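Local coordinates for protein listeriolysin O (Listeria monocytogenes, PDB 4CDB) that binds cholesterol-containing host membranes, changes shape and inserts into them as an oligomeric pore that lyses the cell, at residues A[173-179]-A[196-201]; A[207-213]-A[263-269]. All coordinates share one frame; numbering follows the deposited sequence.

Contact 1 (A[173-179]-A[196-201]); sequences AYSESQL and VNFGAI. With NA (sodium ion), chain S; NA (sodium ion), chain K.
The ring of F198 is wedged against the backbone of 174-176, and the close packing of this contact is built round it. Its CG lies anti to the carbonyl carbon (chi1 -62°), which swings the ring across to the turn that leads into helix 176-183. There CE1 comes to 3.4 Å from the carbonyl carbon of S175, and the backbone N of E176 lies over one ring face. V196 CG1 covers the opposite face, while L179 CD1 meets the edge in the ring plane, 4.0 Å from CZ. Next to the ring, A173 CB touches V196 CG1 at 3.7 Å, and the methyl end of I201, CD1, rests at 3.6 Å from A173 O. Both segments are helix starts: S175 OG accepts from Q178 N and N197 OD1 from A200 N, each a side-chain N-cap. In the pore form of this cholesterol-dependent cytolysin, 176-189 and 196-205 are transmembrane beta strands, so these short helices probably belong to the state before insertion and would have to unwind to form those strands. Away from the ring the contact is looser. No direct hydrogen bond between the segments is established; at one margin a water donates to Y174 O and to F198 O (2.8 Å and 2.9 Å), bridging the two backbones. There the Y174 ring crosses I201 at about a right angle and meets its CG2, through CD1 at 3.9 Å. At another margin, CB alone of the E176 side chain comes near the F198 ring, the extended chain carrying OE2 away to a sodium ion that also binds a water.

Contact 2 (A[207-213]-A[263-269]); sequences QEEVISF and QVYLKLS. With NA (sodium ion), chain Q; NA (sodium ion), chain N.
E208 and S269 open a run of antiparallel pairs between strands 207-222 and 262-270, neighbours in the large antiparallel sheet of this cytolysin. E209, I211 and F213 form hydrogen-bonded pairs with L268, L266 and V264, two backbone bonds in each; the residues between them form non-hydrogen-bonded pairs, and successive side chains leave on alternate faces, as in any extended strand. E208 CA packs against L268 O in a CA-H...O contact, and its extended side chain carries the carboxylate across to the neighbouring strand. OE2 comes to 3.2 Å from K267 CE and also touches S269 CB. The salt bridge from OE2 to K267 NZ is long at 3.7 Å. The other oxygen, OE1, accepts from N197 N. On the opposite face E209 runs beside L268, both pointing the same way. E209 has CG anti to its N (chi1 -172°) and an extended chain, which brings both carboxylate oxygens to one sodium ion, also bound by D282 of helix 277-286; OE1 still touches L268 CD2 at 3.6 Å. V210 returns to the E208 face, where its CG1 lies near L266 O. I211 and L266 meet closely on the E209 face, CB to CB at 3.7 Å, and I211 CD1 continues on to L268 CD2. Y168 of strand 165-172 packs against I211 and F213. S212 turns back to the E208 face, its OG at 3.5 Å from Y265 CE1. A water ties that OG to a second sodium ion, which lies in the plane of the Y265 ring, 2.5 Å from OH. The F213 ring leads away, with V264 CB near its plane at the edge, while F213 CB meets V264 CB at 4.1 Å.

Contact 1 closes before contact 2 opens along the chain: helix 198-202 is followed, after a short loop, by strand 207-222, and the contact centres are 12 Å apart. Contact 2 lies within the antiparallel sheet, whereas contact 1 places the ends of two short helices against it. E208 joins the two: its backbone O accepts from A173 N, extending the sheet pairing with strand 165-172, and its OE1 touches V196 CG1 and I201 CD1. The helices expected to become membrane strands therefore sit on strand 207-222, consistent with a shape change in which they peel away while strands 207-222 and 262-270 remain to be prolonged.

Contact 1 (A[173-179]-A[196-201])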
loop_
_atom_site.group_PDB
_atom_site.type_symbol
_atom_site.label_atom_id
_atom_site.label_comp_id
_atom_site.label_asym_id
_atom_site.label_seq_id
_atom_site.Cartn_x
_atom_site.Cartn_y
_atom_site.Cartn_z
ATOM N N ALA A 173 0.026 -4.770 -2.619
ATOM C CA ALA A 173 -1.349 -5.150 -2.943
ATOM C C ALA A 173 -1.540 -6.661 -3.111
ATOM O O ALA A 173 -0.697 -7.344 -3.694
ATOM C CB ALA A 173 -1.814 -4.416 -4.192
ATOM N N TYR A 174 -2.657 -7.169 -2.601
ATOM C CA TYR A 174 -2.988 -8.585 -2.729
ATOM C C TYR A 174 -4.477 -8.823 -2.986
ATOM O O TYR A 174 -4.843 -9.733 -3.729
ATOM C CB TYR A 174 -2.521 -9.367 -1.500
ATOM C CG TYR A 174 -1.018 -9.401 -1.355
ATOM C CD1 TYR A 174 -0.234 -10.137 -2.234
ATOM C CD2 TYR A 174 -0.383 -8.690 -0.347
ATOM C CE1 TYR A 174 1.142 -10.168 -2.111
ATOM C CE2 TYR A 174 0.994 -8.716 -0.214
ATOM C CZ TYR A 174 1.751 -9.456 -1.099
ATOM O OH TYR A 174 3.121 -9.486 -0.973
ATOM N N SER A 175 -5.331 -8.007 -2.374
ATOM C CA SER A 175 -6.772 -8.101 -2.611
ATOM C C SER A 175 -7.466 -6.758 -2.408
ATOM O O SER A 175 -6.966 -5.894 -1.687
ATOM C CB SER A 175 -7.409 -9.171 -1.721
ATOM O OG SER A 175 -7.493 -8.739 -0.376
ATOM N N GLU A 176 -8.620 -6.591 -3.050
ATOM C CA GLU A 176 -9.397 -5.365 -2.923
ATOM C C GLU A 176 -9.798 -5.125 -1.473
ATOM O O GLU A 176 -9.669 -4.014 -0.956
ATOM C CB GLU A 176 -10.648 -5.429 -3.803
ATOM C CG GLU A 176 -11.538 -4.196 -3.700
ATOM C CD GLU A 176 -12.882 -4.375 -4.385
ATOM O OE1 GLU A 176 -13.710 -5.160 -3.877
ATOM O OE2 GLU A 176 -13.112 -3.728 -5.428
ATOM N N SER A 177 -10.273 -6.178 -0.819
ATOM C CA SER A 177 -10.733 -6.089 0.561
ATOM C C SER A 177 -9.610 -5.700 1.519
ATOM O O SER A 177 -9.833 -4.996 2.502
ATOM C CB SER A 177 -11.356 -7.415 0.992
ATOM O OG SER A 177 -11.827 -7.342 2.323
ATOM N N GLN A 178 -8.402 -6.169 1.223
ATOM C CA GLN A 178 -7.231 -5.823 2.019
ATOM C C GLN A 178 -6.953 -4.330 1.941
ATOM O O GLN A 178 -6.727 -3.673 2.957
ATOM C CB GLN A 178 -6.006 -6.594 1.527
ATOM C CG GLN A 178 -4.698 -6.154 2.167
ATOM C CD GLN A 178 -3.538 -6.172 1.190
ATOM O OE1 GLN A 178 -3.730 -6.336 -0.014
ATOM N NE2 GLN A 178 -2.326 -5.999 1.705
ATOM N N LEU A 179 -6.975 -3.797 0.725
ATOM C CA LEU A 179 -6.670 -2.389 0.504
ATOM C C LEU A 179 -7.802 -1.471 0.970
ATOM O O LEU A 179 -7.565 -0.320 1.333
ATOM C CB LEU A 179 -6.328 -2.145 -0.967
ATOM C CG LEU A 179 -5.056 -2.863 -1.426
ATOM C CD1 LEU A 179 -4.798 -2.631 -2.903
ATOM C CD2 LEU A 179 -3.866 -2.409 -0.592
ATOM N N VAL A 196 -5.498 -2.132 -10.114
ATOM C CA VAL A 196 -4.556 -3.082 -9.533
ATOM C C VAL A 196 -4.834 -4.496 -10.043
ATOM O O VAL A 196 -5.956 -4.994 -9.946
ATOM C CB VAL A 196 -4.615 -3.070 -7.994
ATOM C CG1 VAL A 196 -3.669 -4.112 -7.419
ATOM C CG2 VAL A 196 -4.284 -1.678 -7.460
ATOM N N ASN A 197 -3.806 -5.136 -10.592
ATOM C CA ASN A 197 -3.953 -6.462 -11.184
ATOM C C ASN A 197 -3.846 -7.571 -10.138
ATOM O O ASN A 197 -2.804 -8.211 -10.006
ATOM C CB ASN A 197 -2.903 -6.665 -12.282
ATOM C CG ASN A 197 -3.270 -7.775 -13.248
ATOM O OD1 ASN A 197 -3.910 -8.757 -12.875
ATOM N ND2 ASN A 197 -2.861 -7.622 -14.503
ATOM N N PHE A 198 -4.932 -7.799 -9.405
ATOM C CA PHE A 198 -4.953 -8.802 -8.344
ATOM C C PHE A 198 -4.784 -10.226 -8.879
ATOM O O PHE A 198 -4.254 -11.100 -8.189
ATOM C CB PHE A 198 -6.248 -8.696 -7.533
ATOM C CG PHE A 198 -6.416 -7.379 -6.826
ATOM C CD1 PHE A 198 -5.574 -7.021 -5.785
ATOM C CD2 PHE A 198 -7.430 -6.505 -7.192
ATOM C CE1 PHE A 198 -5.733 -5.812 -5.130
ATOM C CE2 PHE A 198 -7.592 -5.296 -6.538
ATOM C CZ PHE A 198 -6.741 -4.950 -5.506
ATOM N N GLY A 199 -5.241 -10.453 -10.107
ATOM C CA GLY A 199 -5.128 -11.756 -10.735
ATOM C C GLY A 199 -3.688 -12.156 -10.990
ATOM O O GLY A 199 -3.271 -13.263 -10.649
ATOM N N ALA A 200 -2.924 -11.245 -11.588
ATOM C CA ALA A 200 -1.532 -11.509 -11.935
ATOM C C ALA A 200 -0.662 -11.668 -10.690
ATOM O O ALA A 200 0.267 -12.475 -10.670
ATOM C CB ALA A 200 -0.991 -10.403 -12.826
ATOM N N ILE A 201 -0.971 -10.892 -9.656
ATOM C CA ILE A 201 -0.269 -10.987 -8.383
ATOM C C ILE A 201 -0.545 -12.338 -7.730
ATOM O O ILE A 201 0.339 -12.940 -7.120
ATOM C CB ILE A 201 -0.696 -9.855 -7.426
ATOM C CG1 ILE A 201 -0.389 -8.492 -8.044
ATOM C CG2 ILE A 201 0.008 -9.982 -6.085
ATOM C CD1 ILE A 201 -0.949 -7.325 -7.255
HETATM NA NA NA S . -11.872 -1.977 -6.812
HETATM NA NA NA K . -1.407 -5.735 4.466
HETATM O O HOH W 1 -3.395 -11.341 -5.456
HETATM O O HOH W 2 -12.892 -0.289 -8.345
#

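Contact 2 (A[207-213]-A[263-269])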
loop_
_atom_site.group_PDB
_atom_site.type_symbol
_atom_site.label_atom_id
_atom_site.label_comp_id
_atom_site.label_asym_id
_atom_site.label_seq_id
_atom_site.Cartn_x
_atom_site.Cartn_y
_atom_site.Cartn_z
ATOM N N GLN A 207 4.403 -8.062 -9.018
ATOM C CA GLN A 207 4.270 -7.506 -7.676
ATOM C C GLN A 207 3.870 -6.036 -7.756
ATOM O O GLN A 207 4.472 -5.263 -8.503
ATOM C CB GLN A 207 5.575 -7.653 -6.892
ATOM C CG GLN A 207 5.983 -9.091 -6.621
ATOM C CD GLN A 207 7.116 -9.196 -5.621
ATOM O OE1 GLN A 207 6.924 -8.983 -4.423
ATOM N NE2 GLN A 207 8.307 -9.523 -6.108
ATOM N N GLU A 208 2.850 -5.653 -6.993
ATOM C CA GLU A 208 2.360 -4.280 -7.025
ATOM C C GLU A 208 2.236 -3.667 -5.634
ATOM O O GLU A 208 1.905 -4.351 -4.667
ATOM C CB GLU A 208 1.020 -4.194 -7.763
ATOM C CG GLU A 208 1.090 -4.636 -9.216
ATOM C CD GLU A 208 -0.136 -4.243 -10.019
ATOM O OE1 GLU A 208 -1.263 -4.391 -9.504
ATOM O OE2 GLU A 208 0.030 -3.792 -11.172
ATOM N N GLU A 209 2.510 -2.369 -5.544
ATOM C CA GLU A 209 2.336 -1.634 -4.298
ATOM C C GLU A 209 1.413 -0.440 -4.515
ATOM O O GLU A 209 1.477 0.227 -5.550
ATOM C CB GLU A 209 3.684 -1.165 -3.750
ATOM C CG GLU A 209 3.606 -0.567 -2.351
ATOM C CD GLU A 209 4.914 0.060 -1.906
ATOM O OE1 GLU A 209 5.686 0.514 -2.776
ATOM O OE2 GLU A 209 5.166 0.100 -0.684
ATOM N N VAL A 210 0.551 -0.182 -3.535
ATOM C CA VAL A 210 -0.344 0.967 -3.585
ATOM C C VAL A 210 0.063 1.991 -2.531
ATOM O O VAL A 210 0.262 1.649 -1.364
ATOM C CB VAL A 210 -1.808 0.545 -3.381
ATOM C CG1 VAL A 210 -2.711 1.765 -3.295
ATOM C CG2 VAL A 210 -2.246 -0.355 -4.518
ATOM N N ILE A 211 0.197 3.243 -2.956
ATOM C CA ILE A 211 0.646 4.313 -2.075
ATOM C C ILE A 211 -0.369 5.454 -2.015
ATOM O O ILE A 211 -0.893 5.885 -3.044
ATOM C CB ILE A 211 2.008 4.875 -2.537
ATOM C CG1 ILE A 211 3.068 3.773 -2.550
ATOM C CG2 ILE A 211 2.449 6.028 -1.652
ATOM C CD1 ILE A 211 4.418 4.241 -3.037
ATOM N N SER A 212 -0.651 5.929 -0.804
ATOM C CA SER A 212 -1.483 7.111 -0.611
ATOM C C SER A 212 -0.623 8.240 -0.043
ATOM O O SER A 212 -0.096 8.129 1.066
ATOM C CB SER A 212 -2.644 6.799 0.334
ATOM O OG SER A 212 -3.531 7.898 0.439
ATOM N N PHE A 213 -0.475 9.319 -0.804
ATOM C CA PHE A 213 0.384 10.430 -0.401
ATOM C C PHE A 213 -0.428 11.716 -0.222
ATOM O O PHE A 213 -0.841 12.344 -1.199
ATOM C CB PHE A 213 1.504 10.629 -1.429
ATOM C CG PHE A 213 2.520 11.668 -1.038
ATOM C CD1 PHE A 213 3.406 11.435 0.003
ATOM C CD2 PHE A 213 2.602 12.869 -1.725
ATOM C CE1 PHE A 213 4.348 12.389 0.361
ATOM C CE2 PHE A 213 3.542 13.826 -1.374
ATOM C CZ PHE A 213 4.415 13.586 -0.330
ATOM N N GLN A 263 -3.690 15.277 -2.839
ATOM C CA GLN A 263 -3.473 13.852 -2.607
ATOM C C GLN A 263 -3.015 13.126 -3.865
ATOM O O GLN A 263 -3.582 13.309 -4.943
ATOM C CB GLN A 263 -4.735 13.187 -2.051
ATOM C CG GLN A 263 -4.536 11.722 -1.669
ATOM C CD GLN A 263 -5.739 11.123 -0.967
ATOM O OE1 GLN A 263 -5.620 10.134 -0.244
ATOM N NE2 GLN A 263 -6.909 11.715 -1.183
ATOM N N VAL A 264 -1.983 12.302 -3.714
ATOM C CA VAL A 264 -1.460 11.508 -4.816
ATOM C C VAL A 264 -1.586 10.025 -4.492
ATOM O O VAL A 264 -1.044 9.557 -3.491
ATOM C CB VAL A 264 0.022 11.831 -5.083
ATOM C CG1 VAL A 264 0.540 11.010 -6.249
ATOM C CG2 VAL A 264 0.198 13.315 -5.356
ATOM N N TYR A 265 -2.317 9.293 -5.327
ATOM C CA TYR A 265 -2.385 7.842 -5.207
ATOM C C TYR A 265 -1.422 7.214 -6.207
ATOM O O TYR A 265 -1.364 7.632 -7.364
ATOM C CB TYR A 265 -3.806 7.333 -5.453
ATOM C CG TYR A 265 -4.759 7.563 -4.301
ATOM C CD1 TYR A 265 -4.805 6.685 -3.225
ATOM C CD2 TYR A 265 -5.625 8.648 -4.298
ATOM C CE1 TYR A 265 -5.681 6.888 -2.172
ATOM C CE2 TYR A 265 -6.504 8.860 -3.251
ATOM C CZ TYR A 265 -6.528 7.978 -2.192
ATOM O OH TYR A 265 -7.403 8.194 -1.151
ATOM N N LEU A 266 -0.671 6.213 -5.761
ATOM C CA LEU A 266 0.341 5.585 -6.606
ATOM C C LEU A 266 0.131 4.085 -6.753
ATOM O O LEU A 266 -0.261 3.405 -5.804
ATOM C CB LEU A 266 1.742 5.845 -6.049
ATOM C CG LEU A 266 2.240 7.288 -6.088
ATOM C CD1 LEU A 266 3.613 7.390 -5.450
ATOM C CD2 LEU A 266 2.273 7.794 -7.518
ATOM N N LYS A 267 0.396 3.582 -7.954
ATOM C CA LYS A 267 0.384 2.150 -8.218
ATOM C C LYS A 267 1.733 1.739 -8.798
ATOM O O LYS A 267 1.973 1.880 -9.998
ATOM C CB LYS A 267 -0.742 1.794 -9.191
ATOM C CG LYS A 267 -0.810 0.325 -9.587
ATOM C CD LYS A 267 -0.883 0.196 -11.098
ATOM C CE LYS A 267 -1.621 -1.059 -11.524
ATOM N NZ LYS A 267 -1.808 -1.098 -13.000
ATOM N N LEU A 268 2.619 1.252 -7.937
ATOM C CA LEU A 268 3.930 0.773 -8.367
ATOM C C LEU A 268 3.820 -0.698 -8.755
ATOM O O LEU A 268 3.189 -1.479 -8.048
ATOM C CB LEU A 268 4.959 0.949 -7.247
ATOM C CG LEU A 268 5.745 2.262 -7.161
ATOM C CD1 LEU A 268 4.861 3.481 -7.383
ATOM C CD2 LEU A 268 6.445 2.360 -5.814
ATOM N N SER A 269 4.426 -1.071 -9.880
ATOM C CA SER A 269 4.314 -2.439 -10.380
ATOM C C SER A 269 5.575 -2.917 -11.095
ATOM O O SER A 269 6.300 -2.123 -11.697
ATOM C CB SER A 269 3.107 -2.567 -11.313
ATOM O OG SER A 269 3.218 -1.687 -12.417
HETATM NA NA NA Q . 7.102 2.076 -1.227
HETATM NA NA NA N . -7.434 6.504 0.700
HETATM O O HOH W 3 -5.601 6.980 2.443
#